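Local coordinates for protein cellulase (Uncultured bacterium, PDB 6XSO) that probably hydrolyses internal beta-1,4 linkages of cellulose and other plant polysaccharides, acting as a broad-specificity family 5 endoglucanase, at residues A[277-280]-A[281-284]; A[366-369]-A[370-374]; A[230-233]-A[234-238]. One frame throughout, in Å; residues are numbered along the deposited sequence.

Interaction 1. Residues A[277-280]-A[281-284]; sequences KTIS and AIRT
Thr278 and Ala281 close the first turn of helix 279-298, with Thr278 at the N-cap position. Its OG1 lies between the backbone N and the carbonyl carbon (chi1 67°), a rotation that turns the hydroxyl over the helix start, where it accepts from Ala281 N at 3.1 Å. The bond is nearly straight, 164° at the hydrogen. Thr278 O takes the next amide, that of Ile282, within the carbonyl plane, and the ordinary helical series continues from Arg283 N to Ile279 O.

The Arg283 side chain folds back along Ile279. Its CB and CG graze the carbonyl oxygen of Ile279, CG approaching that O to 3.3 Å, and CD draws off from it. The chain then stays extended to NE, which carries the guanidinium over the isoleucine side chain: Ile279 CG1 lies over the centre of one face, with CZ 3.6 Å from that CG1. The contact is van der Waals packing of a methylene on the face of a flat cation. The Arg283 side chain also touches Asp334 of helix 325-341.

At the next residue, Ser280 O accepts two bonds, from Thr284 N and from Thr284 OG1 (3.1 Å), the two donors arriving from opposite faces of its plane. Ahead of the cap, Lys277 CB rests 3.8 Å from CG1 of the buried Ile282, which packs on Leu327 and Phe331 of helix 325-341. The extended Lys277 chain leads to a salt bridge with Asp285. The Thr278 bond is a threonine N-cap, here at the start of the helix of the beta-alpha-beta unit that links strand 264-270 to strand 304-309 in the TIM barrel.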
loop_
_atom_site.group_PDB
_atom_site.type_symbol
_atom_site.label_atom_id
_atom_site.label_comp_id
_atom_site.label_asym_id
_atom_site.label_seq_id
_atom_site.Cartn_x
_atom_site.Cartn_y
_atom_site.Cartn_z
ATOM N N LYS A 277 21.564 -9.094 -14.231
ATOM C CA LYS A 277 21.270 -10.450 -13.808
ATOM C C LYS A 277 20.686 -11.264 -14.954
ATOM O O LYS A 277 20.051 -10.729 -15.871
ATOM C CB LYS A 277 20.270 -10.453 -12.653
ATOM C CG LYS A 277 20.794 -9.792 -11.392
ATOM C CD LYS A 277 19.782 -9.845 -10.285
ATOM C CE LYS A 277 20.296 -9.110 -9.050
ATOM N NZ LYS A 277 19.281 -9.099 -7.963
ATOM N N THR A 278 20.895 -12.571 -14.871
ATOM C CA THR A 278 20.243 -13.482 -15.787
ATOM C C THR A 278 18.840 -13.773 -15.270
ATOM O O THR A 278 18.537 -13.587 -14.090
ATOM C CB THR A 278 20.985 -14.806 -15.854
ATOM O OG1 THR A 278 20.861 -15.459 -14.581
ATOM C CG2 THR A 278 22.461 -14.589 -16.207
ATOM N N ILE A 279 17.978 -14.253 -16.167
ATOM C CA ILE A 279 16.616 -14.549 -15.738
ATOM C C ILE A 279 16.601 -15.673 -14.707
ATOM O O ILE A 279 15.773 -15.668 -13.788
ATOM C CB ILE A 279 15.682 -14.814 -16.932
ATOM C CG1 ILE A 279 14.234 -14.962 -16.440
ATOM C CG2 ILE A 279 16.117 -16.056 -17.730
ATOM C CD1 ILE A 279 13.661 -13.781 -15.669
ATOM N N SER A 280 17.533 -16.624 -14.803
ATOM C CA SER A 280 17.613 -17.658 -13.778
ATOM C C SER A 280 17.894 -17.050 -12.402
ATOM O O SER A 280 17.261 -17.415 -11.404
ATOM C CB SER A 280 18.680 -18.682 -14.145
ATOM O OG SER A 280 18.879 -19.572 -13.063
ATOM N N ALA A 281 18.846 -16.123 -12.330
ATOM C CA ALA A 281 19.159 -15.499 -11.052
ATOM C C ALA A 281 17.973 -14.695 -10.530
ATOM O O ALA A 281 17.721 -14.663 -9.312
ATOM C CB ALA A 281 20.408 -14.629 -11.199
ATOM N N ILE A 282 17.257 -14.010 -11.432
ATOM C CA ILE A 282 16.086 -13.215 -11.051
ATOM C C ILE A 282 15.008 -14.101 -10.441
ATOM O O ILE A 282 14.415 -13.762 -9.409
ATOM C CB ILE A 282 15.549 -12.428 -12.265
ATOM C CG1 ILE A 282 16.541 -11.334 -12.659
ATOM C CG2 ILE A 282 14.174 -11.816 -11.966
ATOM C CD1 ILE A 282 16.402 -10.831 -14.097
ATOM N N ARG A 283 14.726 -15.240 -11.085
ATOM C CA ARG A 283 13.732 -16.168 -10.547
ATOM C C ARG A 283 14.125 -16.646 -9.158
ATOM O O ARG A 283 13.276 -16.751 -8.265
ATOM C CB ARG A 283 13.543 -17.355 -11.491
ATOM C CG ARG A 283 12.864 -16.959 -12.778
ATOM C CD ARG A 283 12.569 -18.171 -13.642
ATOM N NE ARG A 283 12.035 -17.780 -14.938
ATOM C CZ ARG A 283 12.576 -18.096 -16.116
ATOM N NH1 ARG A 283 13.682 -18.832 -16.200
ATOM N NH2 ARG A 283 11.977 -17.669 -17.218
ATOM N N THR A 284 15.410 -16.940 -8.955
ATOM C CA THR A 284 15.880 -17.331 -7.630
ATOM C C THR A 284 15.712 -16.210 -6.607
ATOM O O THR A 284 15.325 -16.460 -5.458
ATOM C CB THR A 284 17.344 -17.761 -7.736
ATOM O OG1 THR A 284 17.428 -18.879 -8.625
ATOM C CG2 THR A 284 17.880 -18.136 -6.374
#

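Interaction 2. Residues A[366-369]-A[370-374]; sequences ADLA and ERIAK
Leu368 and Ile372, one turn apart on helix 366-377, supply the apolar part of this contact. Ile372 CD1 lies 4.0 Å from Leu368 CG and equally close to Leu368 CD1, while Ile372 CG1 sits 3.4 Å from Leu368 O. With its CG anti to the backbone N (chi1 179°), Leu368 leans along the helix toward Ile372, and both side chains pack on Tyr348 of strand 345-349.

Four main-chain hydrogen bonds hold the turn, from Glu370, Arg371, Ile372 and Ala373 to the residues four places earlier. The Arg371 N to Asp367 O bond, though short at 2.9 Å, is the most bent, 147° at the hydrogen.

Water adds a polar link on the outer side: one molecule donates to Glu370 OE1 at an unusually short 2.5 Å and, weakly, to Ala366 O. The charged ends of Asp367 and Arg371 turn to other elements, the former to Lys325 and Tyr321, the latter to Asp333. The chemistry thus divides the helix into an apolar face against strand 345-349 and helix 325-341 and a solvated edge, and the Asp367 carboxylate, in the first turn, is probably favoured by the helix dipole as well as by Lys325.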
loop_
_atom_site.group_PDB
_atom_site.type_symbol
_atom_site.label_atom_id
_atom_site.label_comp_id
_atom_site.label_asym_id
_atom_site.label_seq_id
_atom_site.Cartn_x
_atom_site.Cartn_y
_atom_site.Cartn_z
ATOM N N ALA A 366 0.817 -0.148 -22.815
ATOM C CA ALA A 366 -0.166 -1.196 -23.072
ATOM C C ALA A 366 0.467 -2.572 -23.007
ATOM O O ALA A 366 -0.139 -3.514 -22.480
ATOM C CB ALA A 366 -0.827 -0.996 -24.433
ATOM N N ASP A 367 1.685 -2.709 -23.536
ATOM C CA ASP A 367 2.347 -4.008 -23.529
ATOM C C ASP A 367 2.567 -4.516 -22.102
ATOM O O ASP A 367 2.297 -5.689 -21.811
ATOM C CB ASP A 367 3.635 -3.968 -24.363
ATOM C CG ASP A 367 4.579 -2.833 -23.994
ATOM O OD1 ASP A 367 4.303 -1.995 -23.106
ATOM O OD2 ASP A 367 5.656 -2.799 -24.632
ATOM N N LEU A 368 3.008 -3.641 -21.194
ATOM C CA LEU A 368 3.242 -4.056 -19.815
ATOM C C LEU A 368 1.939 -4.365 -19.087
ATOM O O LEU A 368 1.863 -5.346 -18.337
ATOM C CB LEU A 368 4.025 -2.969 -19.091
ATOM C CG LEU A 368 4.309 -3.268 -17.619
ATOM C CD1 LEU A 368 5.072 -4.526 -17.362
ATOM C CD2 LEU A 368 5.076 -2.087 -17.031
ATOM N N ALA A 369 0.907 -3.542 -19.289
ATOM C CA ALA A 369 -0.380 -3.813 -18.658
ATOM C C ALA A 369 -0.894 -5.188 -19.056
ATOM O O ALA A 369 -1.321 -5.977 -18.201
ATOM C CB ALA A 369 -1.373 -2.715 -19.036
ATOM N N GLU A 370 -0.833 -5.498 -20.356
ATOM C CA GLU A 370 -1.295 -6.793 -20.833
ATOM C C GLU A 370 -0.417 -7.907 -20.290
ATOM O O GLU A 370 -0.916 -8.985 -19.953
ATOM C CB GLU A 370 -1.322 -6.830 -22.365
ATOM C CG GLU A 370 -1.840 -8.163 -22.883
ATOM C CD GLU A 370 -2.271 -8.143 -24.339
ATOM O OE1 GLU A 370 -2.038 -7.131 -25.032
ATOM O OE2 GLU A 370 -2.848 -9.159 -24.781
ATOM N N ARG A 371 0.893 -7.661 -20.193
ATOM C CA ARG A 371 1.799 -8.692 -19.700
ATOM C C ARG A 371 1.480 -9.065 -18.258
ATOM O O ARG A 371 1.473 -10.250 -17.905
ATOM C CB ARG A 371 3.250 -8.223 -19.804
ATOM C CG ARG A 371 4.280 -9.344 -19.667
ATOM C CD ARG A 371 4.453 -10.110 -20.986
ATOM N NE ARG A 371 5.411 -11.182 -20.802
ATOM C CZ ARG A 371 6.284 -11.577 -21.712
ATOM N NH1 ARG A 371 6.317 -10.997 -22.909
ATOM N NH2 ARG A 371 7.137 -12.542 -21.399
ATOM N N ILE A 372 1.221 -8.066 -17.409
ATOM C CA ILE A 372 0.872 -8.327 -16.015
ATOM C C ILE A 372 -0.431 -9.117 -15.922
ATOM O O ILE A 372 -0.527 -10.121 -15.199
ATOM C CB ILE A 372 0.795 -6.997 -15.242
ATOM C CG1 ILE A 372 2.163 -6.325 -15.145
ATOM C CG2 ILE A 372 0.176 -7.229 -13.865
ATOM C CD1 ILE A 372 2.083 -4.854 -14.764
ATOM N N ALA A 373 -1.458 -8.681 -16.658
ATOM C CA ALA A 373 -2.746 -9.353 -16.586
ATOM C C ALA A 373 -2.642 -10.797 -17.064
ATOM O O ALA A 373 -3.181 -11.708 -16.426
ATOM C CB ALA A 373 -3.784 -8.598 -17.421
ATOM N N LYS A 374 -1.964 -11.023 -18.194
ATOM C CA LYS A 374 -1.850 -12.378 -18.722
ATOM C C LYS A 374 -0.988 -13.268 -17.838
ATOM O O LYS A 374 -1.167 -14.498 -17.851
ATOM C CB LYS A 374 -1.273 -12.332 -20.131
ATOM C CG LYS A 374 -2.319 -12.060 -21.193
ATOM C CD LYS A 374 -1.744 -12.170 -22.619
ATOM C CE LYS A 374 -1.166 -13.548 -22.926
ATOM N NZ LYS A 374 -1.078 -13.806 -24.406
HETATM O O HOH W 1 -1.647 -4.702 -25.074
#

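Interaction 3. Residues A[230-233]-A[234-238]; sequences IVNT and YAAAN
Thr233 holds Ala236 and Ala237 of the following loop, through its carbonyl oxygen and its hydroxyl. Tyr234, whose own hydroxyl meets Ser182 O and Asp178 N, and Ala235 form the corners of a type II beta turn, with Ala235 in the left-handed region (phi 61°). Ala236 closes it: its N donates to Thr233 O at 2.8 Å, coming in above the carbonyl plane and well off the lone-pair direction. Ala236 also has a left-handed backbone conformation, so Ala235 and Ala236 form the corners of a second, type I'-like turn, Ala237 N bonding to Tyr234 O at 2.8 Å. At Ala237 the carbonyl oxygen accepts from Thr233 OG1, again at 2.8 Å. The rotation of Thr233 that places OG1 between its backbone N and carbonyl carbon (chi1 55°) makes this reach possible, and the hydroxyl so ties the end of the turns back to the residue just after the strand.

Asn238 bonds through ND2 to His269 O of strand 264-270. The turns thus sit buried at the C-terminal end of strand 229-232, itself flanked by strands 168-171 and 264-270, and against helix 249-252, which packs on Thr233, Tyr234 and Ala237.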
loop_
_atom_site.group_PDB
_atom_site.type_symbol
_atom_site.label_atom_id
_atom_site.label_comp_id
_atom_site.label_asym_id
_atom_site.label_seq_id
_atom_site.Cartn_x
_atom_site.Cartn_y
_atom_site.Cartn_z
ATOM N N ILE A 230 -4.988 -3.935 6.847
ATOM C CA ILE A 230 -3.641 -4.256 6.386
ATOM C C ILE A 230 -2.654 -3.449 7.212
ATOM O O ILE A 230 -2.828 -2.236 7.380
ATOM C CB ILE A 230 -3.472 -3.883 4.896
ATOM C CG1 ILE A 230 -4.538 -4.525 4.020
ATOM C CG2 ILE A 230 -2.068 -4.214 4.420
ATOM C CD1 ILE A 230 -4.743 -3.753 2.735
ATOM N N VAL A 231 -1.622 -4.120 7.738
ATOM C CA VAL A 231 -0.543 -3.457 8.468
ATOM C C VAL A 231 0.762 -3.709 7.715
ATOM O O VAL A 231 0.980 -4.808 7.183
ATOM C CB VAL A 231 -0.439 -3.903 9.945
ATOM C CG1 VAL A 231 -1.676 -3.471 10.700
ATOM C CG2 VAL A 231 -0.219 -5.389 10.066
ATOM N N ASN A 232 1.609 -2.682 7.636
ATOM C CA ASN A 232 2.847 -2.746 6.876
ATOM C C ASN A 232 4.055 -2.975 7.788
ATOM O O ASN A 232 4.087 -2.574 8.956
ATOM C CB ASN A 232 3.057 -1.476 6.042
ATOM C CG ASN A 232 2.035 -1.316 4.927
ATOM O OD1 ASN A 232 0.960 -1.891 4.966
ATOM N ND2 ASN A 232 2.381 -0.517 3.928
ATOM N N THR A 233 5.061 -3.634 7.238
ATOM C CA THR A 233 6.306 -3.774 7.966
ATOM C C THR A 233 7.044 -2.437 8.007
ATOM O O THR A 233 6.745 -1.511 7.236
ATOM C CB THR A 233 7.196 -4.777 7.245
ATOM O OG1 THR A 233 7.357 -4.336 5.897
ATOM C CG2 THR A 233 6.599 -6.171 7.263
ATOM N N TYR A 234 8.034 -2.346 8.898
ATOM C CA TYR A 234 9.022 -1.276 8.884
ATOM C C TYR A 234 9.466 -0.996 7.456
ATOM O O TYR A 234 9.933 -1.903 6.766
ATOM C CB TYR A 234 10.271 -1.651 9.760
ATOM C CG TYR A 234 11.291 -0.540 9.696
ATOM C CD1 TYR A 234 12.241 -0.498 8.707
ATOM C CD2 TYR A 234 11.249 0.523 10.602
ATOM C CE1 TYR A 234 13.116 0.581 8.592
ATOM C CE2 TYR A 234 12.120 1.576 10.494
ATOM C CZ TYR A 234 13.042 1.601 9.487
ATOM O OH TYR A 234 13.890 2.681 9.394
ATOM N N ALA A 235 9.324 0.255 7.001
ATOM C CA ALA A 235 9.733 0.723 5.673
ATOM C C ALA A 235 9.023 0.008 4.517
ATOM O O ALA A 235 9.402 0.191 3.344
ATOM C CB ALA A 235 11.253 0.665 5.461
ATOM N N ALA A 236 7.985 -0.783 4.812
ATOM C CA ALA A 236 7.454 -1.752 3.853
ATOM C C ALA A 236 8.564 -2.669 3.314
ATOM O O ALA A 236 8.481 -3.219 2.214
ATOM C CB ALA A 236 6.651 -1.065 2.744
ATOM N N ALA A 237 9.619 -2.860 4.108
ATOM C CA ALA A 237 10.714 -3.738 3.736
ATOM C C ALA A 237 10.234 -5.184 3.687
ATOM O O ALA A 237 9.350 -5.598 4.440
ATOM C CB ALA A 237 11.862 -3.595 4.743
ATOM N N ASN A 238 10.830 -5.967 2.793
ATOM C CA ASN A 238 10.311 -7.300 2.501
ATOM C C ASN A 238 11.207 -8.436 2.978
ATOM O O ASN A 238 10.855 -9.605 2.777
ATOM C CB ASN A 238 10.020 -7.448 1.008
ATOM C CG ASN A 238 11.249 -7.261 0.155
ATOM O OD1 ASN A 238 12.325 -7.819 0.425
ATOM N ND2 ASN A 238 11.088 -6.490 -0.916
#

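Along the chain the three contacts run in series, none nesting in or crossing another. Interaction 3 comes first, turning the chain as it leaves strand 229-232 at the C-terminal end of the barrel, where TIM-barrel hydrolases keep their active sites. After strand 264-270, interaction 1 ends the connecting loop and starts helix 279-298 on the outside. Interaction 2 follows the last strand, 345-349, in the C-terminal helix. Interactions 1 and 2 do not touch, their nearest atoms being about 8 Å apart, yet both pack on helix 325-341, which comes between them in sequence; interaction 3 belongs to the interior.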